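Local coordinates for protein L-2,4-diaminobutyric acid acetyltransferase (Geobacillus sp., PDB 6SLL) that transfers an acetyl group from acetyl-coenzyme A to L-2,4-diaminobutyric acid, a step in the biosynthesis of the chemical chaperone ectoine, at residues Pro47-Tyr50 against Met51-Asp55; Gly29-Val32 against Trp33-Ile36. All blocks are in the same frame, centred on the assembly; numbering follows the deposited sequence. Where two conformers were deposited one is given.

Contact 1 of 2, residues Pro47-Tyr50 against Met51-Asp55; sequences PYCY and MLLGD. With DAB (2,4-diaminobutyric acid), chain D.
L52 N donates to Y48 O over 2.9 Å, with an N-H...O angle of 161°. It is the shortest of four consecutive i to i+4 bonds; M51 N to P47 O, L53 N to C49 O and G54 N to Y50 O are the others, which makes this the opening part of a regular alpha-helix. The same residue pair meets through its side chains. CG of Y48 stands opposite the backbone N (chi1 -172°), which lays the ring slantwise across L52, whose CG is 3.8 Å from CE1 of Y48, and both methyls of L52 also pack against that ring atom.

The ring of Y48 bears the substrate on one face: CA of diaminobutyric acid (DAB) stands 3.7 Å above the ring plane, over its centre. The closest pair is Y48 CZ with DAB CB, at 3.4 Å, and the ligand carboxylate reaches over the CD1 side of the ring, with OXT 3.6 Å from CD1. Y48 OH is hydrogen-bonded to T125 OG1 of the second subunit, which anchors the far end of the ring.

On the inner flank, Y50 and L53 run side by side, pointing the same way, with CD1 of Y50 and CD1 of L53 3.9 Å apart. The Y50 hydroxyl is hydrogen-bonded to Q90 and N45 of its own chain.

E168, D43, Q90 and the backbone of W89 and T125, all of the second subunit, bind the polar groups of this DAB. Y48 therefore adds mainly an aromatic wall for the aliphatic part of the substrate, and the pocket is completed across the dimer interface.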
loop_
_atom_site.group_PDB
_atom_site.type_symbol
_atom_site.label_atom_id
_atom_site.label_comp_id
_atom_site.label_asym_id
_atom_site.label_seq_id
_atom_site.Cartn_x
_atom_site.Cartn_y
_atom_site.Cartn_z
ATOM N N PRO B 47 0.239 -5.394 10.098
ATOM C CA PRO B 47 1.358 -4.620 10.625
ATOM C C PRO B 47 2.408 -4.373 9.543
ATOM O O PRO B 47 2.965 -3.276 9.461
ATOM C CB PRO B 47 1.816 -5.447 11.804
ATOM C CG PRO B 47 0.555 -6.183 12.237
ATOM C CD PRO B 47 -0.173 -6.483 11.001
ATOM N N TYR B 48 2.703 -5.397 8.774
ATOM C CA TYR B 48 3.709 -5.291 7.695
ATOM C C TYR B 48 3.364 -4.128 6.766
ATOM O O TYR B 48 4.280 -3.424 6.326
ATOM C CB TYR B 48 3.748 -6.633 6.935
ATOM C CG TYR B 48 4.843 -6.744 5.924
ATOM C CD1 TYR B 48 4.654 -6.250 4.631
ATOM C CD2 TYR B 48 6.024 -7.373 6.181
ATOM C CE1 TYR B 48 5.614 -6.382 3.688
ATOM C CE2 TYR B 48 7.021 -7.505 5.264
ATOM C CZ TYR B 48 6.841 -7.047 3.985
ATOM O OH TYR B 48 7.766 -7.182 2.987
ATOM N N CYS B 49 2.097 -3.948 6.405
ATOM C CA CYS B 49 1.691 -2.824 5.572
ATOM C C CYS B 49 2.161 -1.523 6.134
ATOM O O CYS B 49 2.659 -0.647 5.412
ATOM C CB CYS B 49 0.182 -2.862 5.392
ATOM S SG CYS B 49 -0.489 -1.563 4.323
ATOM N N TYR B 50 1.957 -1.310 7.432
ATOM C CA TYR B 50 2.369 -0.043 8.031
ATOM C C TYR B 50 3.857 0.082 8.143
ATOM O O TYR B 50 4.374 1.236 8.051
ATOM C CB TYR B 50 1.614 0.157 9.382
ATOM C CG TYR B 50 0.122 0.197 9.169
ATOM C CD1 TYR B 50 -0.471 1.309 8.586
ATOM C CD2 TYR B 50 -0.679 -0.870 9.485
ATOM C CE1 TYR B 50 -1.820 1.326 8.295
ATOM C CE2 TYR B 50 -2.039 -0.856 9.180
ATOM C CZ TYR B 50 -2.608 0.246 8.598
ATOM O OH TYR B 50 -3.933 0.193 8.255
ATOM N N MET B 51 4.591 -0.978 8.248
ATOM C CA MET B 51 6.062 -0.917 8.121
ATOM C C MET B 51 6.448 -0.488 6.748
ATOM O O MET B 51 7.347 0.364 6.582
ATOM C CB MET B 51 6.655 -2.321 8.428
ATOM C CG MET B 51 6.468 -2.755 9.785
ATOM S SD MET B 51 7.051 -4.461 10.063
ATOM C CE MET B 51 6.302 -4.740 11.651
ATOM N N LEU B 52 5.791 -1.011 5.692
ATOM C CA LEU B 52 6.067 -0.571 4.324
ATOM C C LEU B 52 5.824 0.862 4.132
ATOM O O LEU B 52 6.602 1.562 3.434
ATOM C CB LEU B 52 5.277 -1.283 3.274
ATOM C CG LEU B 52 5.489 -2.673 3.021
ATOM C CD1 LEU B 52 4.636 -3.125 1.810
ATOM C CD2 LEU B 52 6.973 -2.981 2.714
ATOM N N LEU B 53 4.713 1.370 4.654
ATOM C CA LEU B 53 4.454 2.782 4.507
ATOM C C LEU B 53 5.503 3.605 5.169
ATOM O O LEU B 53 5.966 4.596 4.609
ATOM C CB LEU B 53 3.043 3.072 5.074
ATOM C CG LEU B 53 1.884 2.567 4.224
ATOM C CD1 LEU B 53 0.593 2.542 5.009
ATOM C CD2 LEU B 53 1.682 3.427 2.972
ATOM N N GLY B 54 5.950 3.232 6.365
ATOM C CA GLY B 54 7.007 3.892 7.068
ATOM C C GLY B 54 8.343 3.798 6.394
ATOM O O GLY B 54 9.208 4.616 6.679
ATOM N N ASP B 55 8.551 2.772 5.573
ATOM C CA ASP B 55 9.799 2.597 4.885
ATOM C C ASP B 55 9.773 3.253 3.524
ATOM O O ASP B 55 10.430 4.256 3.282
ATOM C CB ASP B 55 10.071 1.110 4.781
ATOM C CG ASP B 55 11.390 0.748 4.208
ATOM O OD1 ASP B 55 12.019 1.619 3.553
ATOM O OD2 ASP B 55 11.786 -0.432 4.545
HETATM N N DAB D . 4.720 -11.559 4.914
HETATM C CA DAB D . 4.659 -10.315 4.110
HETATM C C DAB D . 3.251 -10.132 3.542
HETATM O O DAB D . 2.533 -11.137 3.457
HETATM C CB DAB D . 5.760 -10.181 3.071
HETATM C CG DAB D . 5.587 -11.107 1.959
HETATM N ND DAB D . 6.763 -10.931 1.017
HETATM O OXT DAB D . 2.986 -9.017 3.113
#

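Contact 2 of 2, residues Gly29-Val32 against Trp33-Ile36; sequences GTRV and WELI
E34 meets T30 one turn along the first helix of the GNAT acetyltransferase fold, and the carbonyl oxygen of T30 is the centre of their contact. E34 N bonds to T30 O at 2.9 Å, while CG of E34 lies 3.3 Å from the same oxygen. Because CG of E34 sits beside its own backbone N (chi1 -69°) and the chain is extended beyond it, the carboxylate is carried back across T30, bringing OE2 to 4.0 Å from CG2. Cut back to an alanine, E34 has neither CG nor carboxylate, and the T30 methyl and carbonyl oxygen are likely to lose the packing that lies over them. No salt bridge adds to the contact: E34 OE1 and R31 NE stay 6.5 Å apart. T30 O also lies at the edge of the W33 ring, near its plane, 4.0 Å from CE3.

The next shell differs between the two flanks. T30 is tethered through OG1 to the backbone oxygen of M158 of the second subunit, and W33 packs on P160 of that subunit, so this flank faces the dimer interface. V32 and L35 instead lean on F73 of strand 69-78, while L35 and I36 reach A92 of strand 85-93, seating the helix on the sheet.

W33 N and L35 N continue the i to i+4 pattern with G29 O and R31 O. At the inner flank I36 N bonds to V32 O at an N-H...O angle of 167°, and CG1 of I36 closes over that oxygen at 3.3 Å.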
loop_
_atom_site.group_PDB
_atom_site.type_symbol
_atom_site.label_atom_id
_atom_site.label_comp_id
_atom_site.label_asym_id
_atom_site.label_seq_id
_atom_site.Cartn_x
_atom_site.Cartn_y
_atom_site.Cartn_z
ATOM N N GLY B 29 5.698 0.892 12.538
ATOM C CA GLY B 29 4.594 0.143 11.955
ATOM C C GLY B 29 3.653 -0.474 12.983
ATOM O O GLY B 29 2.416 -0.350 12.815
ATOM N N THR B 30 4.198 -1.122 14.044
ATOM C CA THR B 30 3.308 -1.671 15.041
ATOM C C THR B 30 2.442 -0.678 15.729
ATOM O O THR B 30 1.256 -0.875 15.951
ATOM C CB THR B 30 4.128 -2.565 16.004
ATOM O OG1 THR B 30 4.360 -3.818 15.347
ATOM C CG2 THR B 30 3.417 -2.779 17.305
ATOM N N ARG B 31 3.058 0.455 16.171
ATOM C CA ARG B 31 2.278 1.433 16.912
ATOM C C ARG B 31 1.242 2.111 16.044
ATOM O O ARG B 31 0.140 2.473 16.479
ATOM C CB ARG B 31 3.165 2.455 17.598
ATOM C CG ARG B 31 3.911 1.878 18.793
ATOM C CD ARG B 31 4.625 2.891 19.759
ATOM N NE ARG B 31 5.498 3.728 19.142
ATOM C CZ ARG B 31 5.750 4.940 19.544
ATOM N NH1 ARG B 31 5.097 5.725 20.473
ATOM N NH2 ARG B 31 6.702 5.552 18.856
ATOM N N VAL B 32 1.607 2.311 14.749
ATOM C CA VAL B 32 0.588 2.829 13.802
ATOM C C VAL B 32 -0.544 1.840 13.602
ATOM O O VAL B 32 -1.717 2.191 13.624
ATOM C CB VAL B 32 1.277 3.208 12.444
ATOM C CG1 VAL B 32 0.204 3.493 11.413
ATOM C CG2 VAL B 32 2.176 4.384 12.659
ATOM N N TRP B 33 -0.202 0.541 13.449
ATOM C CA TRP B 33 -1.186 -0.501 13.326
ATOM C C TRP B 33 -2.156 -0.463 14.533
ATOM O O TRP B 33 -3.362 -0.576 14.365
ATOM C CB TRP B 33 -0.459 -1.827 13.168
ATOM C CG TRP B 33 -1.364 -3.039 13.087
ATOM C CD1 TRP B 33 -2.003 -3.519 11.996
ATOM C CD2 TRP B 33 -1.741 -3.896 14.204
ATOM N NE1 TRP B 33 -2.730 -4.638 12.334
ATOM C CE2 TRP B 33 -2.579 -4.895 13.663
ATOM C CE3 TRP B 33 -1.375 -3.918 15.538
ATOM C CZ2 TRP B 33 -3.072 -5.905 14.431
ATOM C CZ3 TRP B 33 -1.835 -4.957 16.309
ATOM C CH2 TRP B 33 -2.696 -5.913 15.780
ATOM N N GLU B 34 -1.552 -0.371 15.721
ATOM C CA GLU B 34 -2.401 -0.304 16.928
ATOM C C GLU B 34 -3.327 0.873 16.933
ATOM O O GLU B 34 -4.532 0.775 17.304
ATOM C CB GLU B 34 -1.516 -0.298 18.181
ATOM C CG GLU B 34 -0.813 -1.658 18.410
ATOM C CD GLU B 34 0.161 -1.675 19.513
ATOM O OE1 GLU B 34 0.668 -0.602 19.864
ATOM O OE2 GLU B 34 0.447 -2.780 20.017
ATOM N N LEU B 35 -2.826 2.060 16.471
ATOM C CA LEU B 35 -3.689 3.250 16.347
ATOM C C LEU B 35 -4.848 3.019 15.404
ATOM O O LEU B 35 -6.001 3.297 15.709
ATOM C CB LEU B 35 -2.856 4.474 15.889
ATOM C CG LEU B 35 -3.603 5.722 15.608
ATOM C CD1 LEU B 35 -3.939 6.444 16.889
ATOM C CD2 LEU B 35 -2.803 6.705 14.784
ATOM N N ILE B 36 -4.547 2.444 14.219
ATOM C CA ILE B 36 -5.608 2.159 13.243
ATOM C C ILE B 36 -6.585 1.155 13.823
ATOM O O ILE B 36 -7.814 1.353 13.729
ATOM C CB ILE B 36 -5.025 1.672 11.931
ATOM C CG1 ILE B 36 -4.000 2.637 11.323
ATOM C CG2 ILE B 36 -6.108 1.308 10.927
ATOM C CD1 ILE B 36 -4.543 3.968 11.059
#

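In the fold
From the N terminus, strand 20-22 leads into helix 29-39, where contact 2 lies; a short connection carrying L42 and D43 of this chain's own substrate pocket then leads to helix 47-56 and contact 1. Each contact is formed by adjoining residues within one helix and closes no long loop. They stand in series, neither enclosing nor crossing the other, with centres about 9 Å apart. They nevertheless touch: P47 CD packs 3.4 Å from W33 NE1, and Y50 CD1 meets V32 CG1 at 3.6 Å. Together they bind the two helices to each other, to strand 85-93 of the sheet, and to the second subunit.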